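Local coordinates for secretion activator protein, hypothetical (PDB 7DNP) that probably cleaves the glycan strands of peptidoglycan as a muramidase (autolysin) that serves the type IV secretion system of Brucella abortus, at residues Met33-Ala38 against Thr62-Glu67; Asp83-Asp88 against Ser164-Phe169; Arg97-Leu102 against Gly112-Lys117. All coordinates share one frame; numbering follows the deposited sequence.

Interaction 1: residues Met33-Ala38 against Thr62-Glu67. With H9U ((2R)-2-[[(2S)-2-[[(2R)-2-[(2R,3S,4R,5R,6S)-5-acetamido-3-[(2S,3R,4R,5S,6R)-3-acetamido-6-(hydroxymethyl)-4,5-bis(oxidanyl)oxan-2-yl]oxy-2-(hydroxymethyl)-6-oxidanyl-oxan-4-yl]oxypropanoyl]amino]propanoyl]amino]pentanedioic acid), chain B.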
# COMPACT_ATOMS: atom_id res chain seq x y z
N MET A 33 -1.32 11.67 -8.46
CA MET A 33 -0.26 10.71 -8.17
C MET A 33 -0.73 9.67 -7.15
O MET A 33 0.06 9.19 -6.33
CB MET A 33 1.01 11.42 -7.69
CG MET A 33 1.52 12.45 -8.68
SD MET A 33 2.63 13.65 -7.93
CE MET A 33 1.45 14.68 -7.05
N GLY A 34 -2.01 9.33 -7.20
CA GLY A 34 -2.60 8.36 -6.30
C GLY A 34 -3.09 8.92 -4.98
O GLY A 34 -3.75 8.19 -4.23
N ILE A 35 -2.80 10.18 -4.67
CA ILE A 35 -3.18 10.78 -3.40
C ILE A 35 -4.61 11.28 -3.48
O ILE A 35 -4.94 12.11 -4.34
CB ILE A 35 -2.21 11.91 -3.02
CG1 ILE A 35 -0.77 11.40 -3.01
CG2 ILE A 35 -2.59 12.52 -1.67
CD1 ILE A 35 -0.47 10.49 -1.84
N THR A 36 -5.47 10.81 -2.57
CA THR A 36 -6.86 11.22 -2.56
C THR A 36 -7.05 12.51 -1.77
O THR A 36 -6.14 12.98 -1.07
CB THR A 36 -7.76 10.14 -1.96
OG1 THR A 36 -7.56 10.09 -0.54
CG2 THR A 36 -7.46 8.78 -2.58
N LEU A 37 -8.26 13.06 -1.86
CA LEU A 37 -8.55 14.31 -1.18
C LEU A 37 -8.52 14.14 0.33
O LEU A 37 -8.02 15.01 1.05
CB LEU A 37 -9.91 14.84 -1.64
CG LEU A 37 -10.30 16.24 -1.15
CD1 LEU A 37 -10.98 17.00 -2.28
CD2 LEU A 37 -11.21 16.14 0.06
N ALA A 38 -9.06 13.02 0.83
CA ALA A 38 -9.09 12.78 2.27
C ALA A 38 -7.68 12.63 2.82
O ALA A 38 -7.38 13.07 3.93
CB ALA A 38 -9.92 11.55 2.58
N THR A 62 5.41 12.58 -2.15
CA THR A 62 6.44 11.67 -1.66
C THR A 62 6.51 11.67 -0.14
O THR A 62 6.65 10.61 0.48
CB THR A 62 7.80 12.02 -2.28
OG1 THR A 62 7.69 12.01 -3.71
CG2 THR A 62 8.86 11.02 -1.85
N ASP A 63 6.40 12.85 0.49
CA ASP A 63 6.39 12.89 1.95
C ASP A 63 5.19 12.15 2.51
O ASP A 63 5.28 11.47 3.54
CB ASP A 63 6.40 14.33 2.45
CG ASP A 63 7.64 15.10 2.05
OD1 ASP A 63 8.72 14.48 1.90
OD2 ASP A 63 7.54 16.33 1.90
N ILE A 64 4.04 12.27 1.84
CA ILE A 64 2.83 11.59 2.29
C ILE A 64 3.00 10.09 2.19
O ILE A 64 2.65 9.35 3.12
CB ILE A 64 1.61 12.08 1.49
CG1 ILE A 64 1.28 13.53 1.87
CG2 ILE A 64 0.43 11.14 1.70
CD1 ILE A 64 0.31 14.20 0.92
N TYR A 65 3.52 9.60 1.06
CA TYR A 65 3.74 8.17 0.89
C TYR A 65 4.78 7.66 1.90
O TYR A 65 4.64 6.55 2.42
CB TYR A 65 4.19 7.87 -0.54
CG TYR A 65 3.04 7.79 -1.53
CD1 TYR A 65 1.93 6.99 -1.28
CD2 TYR A 65 3.07 8.51 -2.71
CE1 TYR A 65 0.89 6.91 -2.19
CE2 TYR A 65 2.03 8.44 -3.62
CZ TYR A 65 0.95 7.64 -3.36
OH TYR A 65 -0.08 7.58 -4.27
N ARG A 66 5.82 8.46 2.17
CA ARG A 66 6.86 8.02 3.10
C ARG A 66 6.34 7.96 4.53
O ARG A 66 6.47 6.94 5.21
CB ARG A 66 8.08 8.95 3.01
CG ARG A 66 9.36 8.40 3.66
CD ARG A 66 10.45 9.48 3.78
NE ARG A 66 9.98 10.63 4.54
CZ ARG A 66 9.71 11.82 4.01
NH1 ARG A 66 9.88 12.03 2.71
NH2 ARG A 66 9.27 12.81 4.78
N GLU A 67 5.73 9.05 5.01
CA GLU A 67 5.33 9.15 6.41
C GLU A 67 4.03 8.41 6.70
O GLU A 67 3.89 7.78 7.76
CB GLU A 67 5.17 10.62 6.81
CG GLU A 67 6.45 11.43 6.77
CD GLU A 67 7.52 10.88 7.69
OE1 GLU A 67 7.15 10.30 8.74
OE2 GLU A 67 8.72 11.01 7.36
C22 H9U B . -7.11 4.68 -3.43
C24 H9U B . -8.39 3.76 -5.30
C26 H9U B . -6.10 5.25 -4.45
C28 H9U B . -7.45 4.44 -6.31
C23 H9U B . -8.46 4.49 -4.02
C25 H9U B . -7.00 4.98 -1.09
C27 H9U B . -6.19 5.90 -0.14
C29 H9U B . -6.11 5.32 1.22
C30 H9U B . -7.44 4.96 1.76
C31 H9U B . -8.14 3.99 0.80
C32 H9U B . -10.64 3.81 -3.04
C33 H9U B . -4.71 5.14 -3.92
C34 H9U B . -9.47 3.56 1.35
C35 H9U B . -10.20 2.34 -6.38
C36 H9U B . -11.14 2.42 -2.70
C37 H9U B . -4.12 7.29 -0.94
C38 H9U B . -11.13 4.83 -2.02
C39 H9U B . -10.61 0.03 -2.08
C40 H9U B . -11.56 2.20 -7.07
C41 H9U B . -2.69 7.23 -1.47
C42 H9U B . -10.88 0.02 -0.58
C43 H9U B . -12.53 0.44 1.32
C44 H9U B . -9.51 -0.97 -2.39
C45 H9U B . -12.39 1.86 1.83
C46 H9U B . -13.97 0.00 1.53
C47 H9U B . -14.16 -0.63 2.91
C48 H9U B . -15.60 -1.11 3.11
N18 H9U B . -9.73 3.64 -5.97
N19 H9U B . -4.79 6.03 -0.67
N20 H9U B . -10.16 1.37 -2.41
N21 H9U B . -12.21 0.42 -0.11
O01 H9U B . -7.21 5.60 -2.31
O02 H9U B . -6.10 4.56 -5.74
O03 H9U B . -8.31 4.63 -0.51
O04 H9U B . -9.23 3.72 -3.02
O05 H9U B . -7.92 5.69 -6.59
O06 H9U B . -5.43 6.25 2.14
O07 H9U B . -7.29 4.34 3.04
O08 H9U B . -3.85 5.55 -4.94
O09 H9U B . -10.29 4.69 1.51
O10 H9U B . -9.54 1.38 -6.19
O11 H9U B . -12.30 2.18 -2.68
O12 H9U B . -4.64 8.34 -0.76
O13 H9U B . -10.02 -0.29 0.17
O14 H9U B . -11.97 2.07 3.00
O15 H9U B . -12.69 2.83 1.08
O16 H9U B . -16.43 -0.98 2.18
O17 H9U B . -15.93 -1.64 4.21
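Part of the muropeptide (H9U) pocket is built here, where Tyr65, on helix 58-70, meets Met33 and Gly34 in the turn between strands 31-32 and 35-36, and Ile35 at the start of the latter, an outermost strand of the small antiparallel sheet. The phenol of Tyr65 gives its proton to Met33 O, OH to O 2.6 Å, meeting a lone pair of the carbonyl in its plane. The acceptor lies near the plane of the ring, at its edge. Tyr65 OH also packs 3.3 Å from Gly34 CA, and Gly34 has the positive phi (87°) common for glycine. Ile35 and Tyr65 approach tip to tip: Ile35 CG1 stands anti to the carbonyl carbon (chi1 -56°), and CD1 beyond it lies over one face of the ring, offset toward the rim, 3.8 Å from its centroid, in a CH-pi contact. The same methyl touches Ile64 CG2 at 3.7 Å, and Leu56 and Ala61 also pack on Ile35. In this GH108 domain, of the lysozyme clan, the bound muropeptide is gripped from the same segment: its O08 donates to Gly34 O at 2.7 Å, while Thr36 N donates to the acetamido oxygen O12 at 3.2 Å, nearly straight at 164°. The methyl C41 of that acetamido group rests 3.7 Å from Tyr65 CE1. Thr36 is also the N-cap of helix 37-44, and Thr39 of that helix binds the ligand too.

Interaction 2: residues Asp83-Asp88 against Ser164-Phe169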
# COMPACT_ATOMS: atom_id res chain seq x y z
N ASP A 83 7.81 -5.89 2.54
CA ASP A 83 7.60 -4.45 2.65
C ASP A 83 6.80 -3.92 1.46
O ASP A 83 5.83 -3.18 1.64
CB ASP A 83 8.95 -3.72 2.78
CG ASP A 83 9.99 -4.20 1.77
OD1 ASP A 83 9.65 -4.94 0.82
OD2 ASP A 83 11.17 -3.81 1.92
N HIS A 84 7.18 -4.31 0.24
CA HIS A 84 6.51 -3.78 -0.95
C HIS A 84 5.07 -4.26 -1.03
O HIS A 84 4.17 -3.47 -1.35
CB HIS A 84 7.28 -4.18 -2.21
CG HIS A 84 6.63 -3.71 -3.48
ND1 HIS A 84 6.58 -2.39 -3.84
CD2 HIS A 84 5.99 -4.40 -4.46
CE1 HIS A 84 5.94 -2.27 -5.00
NE2 HIS A 84 5.57 -3.48 -5.39
N ALA A 85 4.83 -5.55 -0.77
CA ALA A 85 3.47 -6.07 -0.80
C ALA A 85 2.58 -5.35 0.21
O ALA A 85 1.42 -5.05 -0.08
CB ALA A 85 3.48 -7.57 -0.51
N THR A 86 3.12 -5.06 1.40
CA THR A 86 2.33 -4.38 2.42
C THR A 86 2.13 -2.92 2.07
O THR A 86 1.04 -2.36 2.30
CB THR A 86 3.03 -4.54 3.77
OG1 THR A 86 3.23 -5.94 4.03
CG2 THR A 86 2.19 -3.93 4.89
N LEU A 87 3.15 -2.28 1.49
CA LEU A 87 3.03 -0.87 1.11
C LEU A 87 1.94 -0.66 0.07
O LEU A 87 1.12 0.26 0.19
CB LEU A 87 4.37 -0.36 0.58
CG LEU A 87 4.36 1.02 -0.10
CD1 LEU A 87 4.02 2.11 0.90
CD2 LEU A 87 5.71 1.29 -0.76
N ASP A 88 1.91 -1.49 -0.98
CA ASP A 88 0.90 -1.27 -2.01
C ASP A 88 -0.50 -1.49 -1.48
O ASP A 88 -1.42 -0.72 -1.79
CB ASP A 88 1.15 -2.16 -3.22
CG ASP A 88 0.22 -1.81 -4.37
OD1 ASP A 88 0.50 -0.81 -5.06
OD2 ASP A 88 -0.81 -2.50 -4.56
N SER A 164 4.32 -10.04 -8.15
CA SER A 164 5.53 -10.34 -8.93
C SER A 164 6.70 -9.47 -8.49
O SER A 164 7.80 -9.98 -8.23
CB SER A 164 5.25 -10.14 -10.42
OG SER A 164 6.39 -10.45 -11.20
N ARG A 165 6.48 -8.15 -8.38
CA ARG A 165 7.57 -7.27 -7.98
C ARG A 165 8.00 -7.54 -6.54
O ARG A 165 9.19 -7.46 -6.22
CB ARG A 165 7.17 -5.81 -8.15
CG ARG A 165 8.36 -4.85 -8.09
CD ARG A 165 7.98 -3.42 -8.48
NE ARG A 165 7.50 -3.33 -9.86
CZ ARG A 165 6.23 -3.09 -10.18
NH1 ARG A 165 5.31 -2.92 -9.24
NH2 ARG A 165 5.88 -3.01 -11.46
N ALA A 166 7.05 -7.87 -5.66
CA ALA A 166 7.40 -8.14 -4.27
C ALA A 166 8.29 -9.37 -4.15
O ALA A 166 9.33 -9.35 -3.48
CB ALA A 166 6.15 -8.29 -3.41
N LEU A 167 7.88 -10.47 -4.80
CA LEU A 167 8.71 -11.67 -4.79
C LEU A 167 10.09 -11.41 -5.38
O LEU A 167 11.09 -11.97 -4.91
CB LEU A 167 8.00 -12.79 -5.55
CG LEU A 167 6.68 -13.24 -4.93
CD1 LEU A 167 5.85 -14.04 -5.92
CD2 LEU A 167 6.92 -14.05 -3.67
N ALA A 168 10.16 -10.56 -6.41
CA ALA A 168 11.45 -10.17 -6.97
C ALA A 168 12.28 -9.43 -5.93
O ALA A 168 13.44 -9.79 -5.69
CB ALA A 168 11.24 -9.31 -8.22
N PHE A 169 11.71 -8.39 -5.31
CA PHE A 169 12.42 -7.66 -4.26
C PHE A 169 12.91 -8.60 -3.16
O PHE A 169 13.99 -8.39 -2.60
CB PHE A 169 11.51 -6.58 -3.65
CG PHE A 169 11.37 -5.35 -4.50
CD1 PHE A 169 12.38 -4.95 -5.35
CD2 PHE A 169 10.21 -4.59 -4.43
CE1 PHE A 169 12.24 -3.80 -6.13
CE2 PHE A 169 10.06 -3.45 -5.20
CZ PHE A 169 11.07 -3.05 -6.05
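His84 carries this helix-helix contact, its imidazole packed against Arg165, Ala166 and Phe169 of helix 148-170. The two helical segments run roughly antiparallel, their N-to-C directions 150° apart and their axes 8.6 Å apart at closest approach. His84 CB points toward the other helix and CG stands anti to the backbone N (chi1 178°); CD2 of the ring lies 3.8 Å from Ala166 N. Phe169 supplies a T-shaped partner: its edge is turned to the face of the imidazole, the planes are at 86°, and the centroids lie 5.2 Å apart. Its CE2 stands over one face of that ring, toward the rim, while CD2 touches His84 CB at 3.7 Å. Ala166 is the small residue at the close point of the two backbones, where its CA is 5.6 Å from that of His84; its CB meets Ala85 CB at 4.0 Å. Ala9 of helix 5-17 also packs on His84, and Ile131 of helix 127-142 on Ala166. Arg165 NH1 lies 3.9 Å from His84 NE2, which sits at the edge of the guanidinium. That is too far for a hydrogen bond, and the buried NE2 has no partner in the model. The adjacent positive charge would probably disfavour protonation of the imidazole. With no bond between the polar ends, cohesion comes from the edge-to-face rings and the Ala85-Ala166 methyl contact.

Interaction 3: residues Arg97-Leu102 against Gly112-Lys117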
# COMPACT_ATOMS: atom_id res chain seq x y z
N ARG A 97 -5.71 -1.45 7.39
CA ARG A 97 -6.25 -2.66 6.78
C ARG A 97 -5.14 -3.56 6.24
O ARG A 97 -5.23 -4.79 6.32
CB ARG A 97 -7.23 -2.28 5.66
CG ARG A 97 -7.61 -3.43 4.73
CD ARG A 97 -8.42 -4.50 5.44
NE ARG A 97 -9.42 -3.93 6.34
CZ ARG A 97 -9.85 -4.51 7.45
NH1 ARG A 97 -9.37 -5.69 7.81
NH2 ARG A 97 -10.75 -3.90 8.21
N ALA A 98 -4.09 -2.96 5.68
CA ALA A 98 -2.98 -3.76 5.16
C ALA A 98 -2.26 -4.48 6.30
O ALA A 98 -1.98 -5.69 6.20
CB ALA A 98 -2.01 -2.88 4.38
N VAL A 99 -1.98 -3.77 7.39
CA VAL A 99 -1.28 -4.38 8.52
C VAL A 99 -2.16 -5.43 9.20
O VAL A 99 -1.67 -6.48 9.64
CB VAL A 99 -0.80 -3.30 9.51
CG1 VAL A 99 -0.24 -3.94 10.78
CG2 VAL A 99 0.27 -2.44 8.86
N LYS A 100 -3.47 -5.17 9.28
CA LYS A 100 -4.39 -6.16 9.84
C LYS A 100 -4.35 -7.47 9.06
O LYS A 100 -4.38 -8.56 9.64
CB LYS A 100 -5.81 -5.61 9.88
CG LYS A 100 -6.09 -4.64 11.02
CD LYS A 100 -7.50 -4.07 10.92
CE LYS A 100 -7.78 -3.08 12.04
NZ LYS A 100 -9.23 -2.77 12.17
N MET A 101 -4.28 -7.37 7.73
CA MET A 101 -4.22 -8.57 6.90
C MET A 101 -2.87 -9.27 7.03
O MET A 101 -2.80 -10.50 7.01
CB MET A 101 -4.53 -8.23 5.45
CG MET A 101 -5.24 -9.35 4.69
SD MET A 101 -6.91 -9.68 5.31
CE MET A 101 -7.56 -8.02 5.45
N LEU A 102 -1.79 -8.49 7.13
CA LEU A 102 -0.48 -9.09 7.38
C LEU A 102 -0.48 -9.81 8.72
O LEU A 102 0.11 -10.89 8.85
CB LEU A 102 0.61 -8.02 7.34
CG LEU A 102 2.00 -8.50 7.76
CD1 LEU A 102 2.58 -9.45 6.72
CD2 LEU A 102 2.95 -7.32 7.99
N GLY A 112 -3.73 -3.52 13.39
CA GLY A 112 -3.40 -2.55 12.36
C GLY A 112 -2.11 -1.79 12.56
O GLY A 112 -1.83 -0.86 11.79
N VAL A 113 -1.31 -2.15 13.57
CA VAL A 113 -0.06 -1.45 13.90
C VAL A 113 1.03 -2.49 14.13
O VAL A 113 0.81 -3.46 14.86
CB VAL A 113 -0.23 -0.55 15.14
CG1 VAL A 113 1.10 0.07 15.53
CG2 VAL A 113 -1.28 0.53 14.88
N ILE A 114 2.19 -2.28 13.52
CA ILE A 114 3.30 -3.23 13.64
C ILE A 114 3.97 -3.03 15.00
O ILE A 114 4.65 -2.02 15.23
CB ILE A 114 4.31 -3.06 12.50
CG1 ILE A 114 3.61 -3.17 11.13
CG2 ILE A 114 5.45 -4.07 12.64
CD1 ILE A 114 3.41 -4.58 10.64
N GLY A 115 3.81 -4.00 15.89
CA GLY A 115 4.52 -4.04 17.15
C GLY A 115 5.46 -5.23 17.24
O GLY A 115 5.74 -5.91 16.25
N ALA A 116 5.93 -5.48 18.47
CA ALA A 116 6.94 -6.52 18.67
C ALA A 116 6.40 -7.90 18.30
O ALA A 116 7.11 -8.70 17.67
CB ALA A 116 7.43 -6.51 20.12
N LYS A 117 5.16 -8.21 18.68
CA LYS A 117 4.60 -9.53 18.37
C LYS A 117 4.45 -9.73 16.87
O LYS A 117 4.62 -10.86 16.37
CB LYS A 117 3.25 -9.73 19.06
CG LYS A 117 3.32 -9.73 20.57
CD LYS A 117 2.41 -10.77 21.17
CE LYS A 117 2.78 -11.05 22.62
NZ LYS A 117 1.58 -11.08 23.49
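Val99 lays its CG1 methyl against the backbone of the turn that precedes helix 116-123, 3.4 Å from Gly112 C and 3.5 Å from Val113 N. This branch stands anti to the backbone N (chi1 172°), which sets it over the face of the Gly112-Val113 peptide, while Val99 CB comes to 3.5 Å from Gly112 O. Lys100 packs its CG 3.5 Å from Gly112 N, an amide whose hydrogen bond goes to Gln103 OE1, one turn further along the helix. Gly112 has a positive phi (84°), a conformation common for glycine, and its CA lies 4.5 Å from the CA of Lys100. Further along, Ile114 reaches back to the helix with CD1, which touches Val99 CG1 at 3.7 Å and Leu102 CD2 at 3.8 Å. The Val99 and Leu102 side chains come from successive turns of helix 95-106, and Leu102 crosses Ile114 at about a right angle. Ala74 also covers Ile114. The contact folds the loop before helix 116-123 back on helix 95-106, within the predicted peptidoglycan-binding domain.

In the fold
Along the chain interaction 1 is complete before interaction 2 begins, whereas interaction 3 falls between the two segments of interaction 2. Interactions 1 and 2 lie on opposite sides of the chain's centre, their centres 18 Å apart, and use the successive helices 58-70 and 82-93. Interactions 2 and 3 have centres 16 Å apart and touch, Thr86 O lying 3.7 Å from Ala98 CB, through consecutive helices 82-93 and 95-106. Interactions 1 and 3, whose centres are 20 Å apart, belong to the GH108 domain and the predicted peptidoglycan-binding domain, respectively. Interaction 2 brings helix 148-170 back onto the GH108 part, and since Trp155 of that helix binds H9U, both parts contribute to one ligand site.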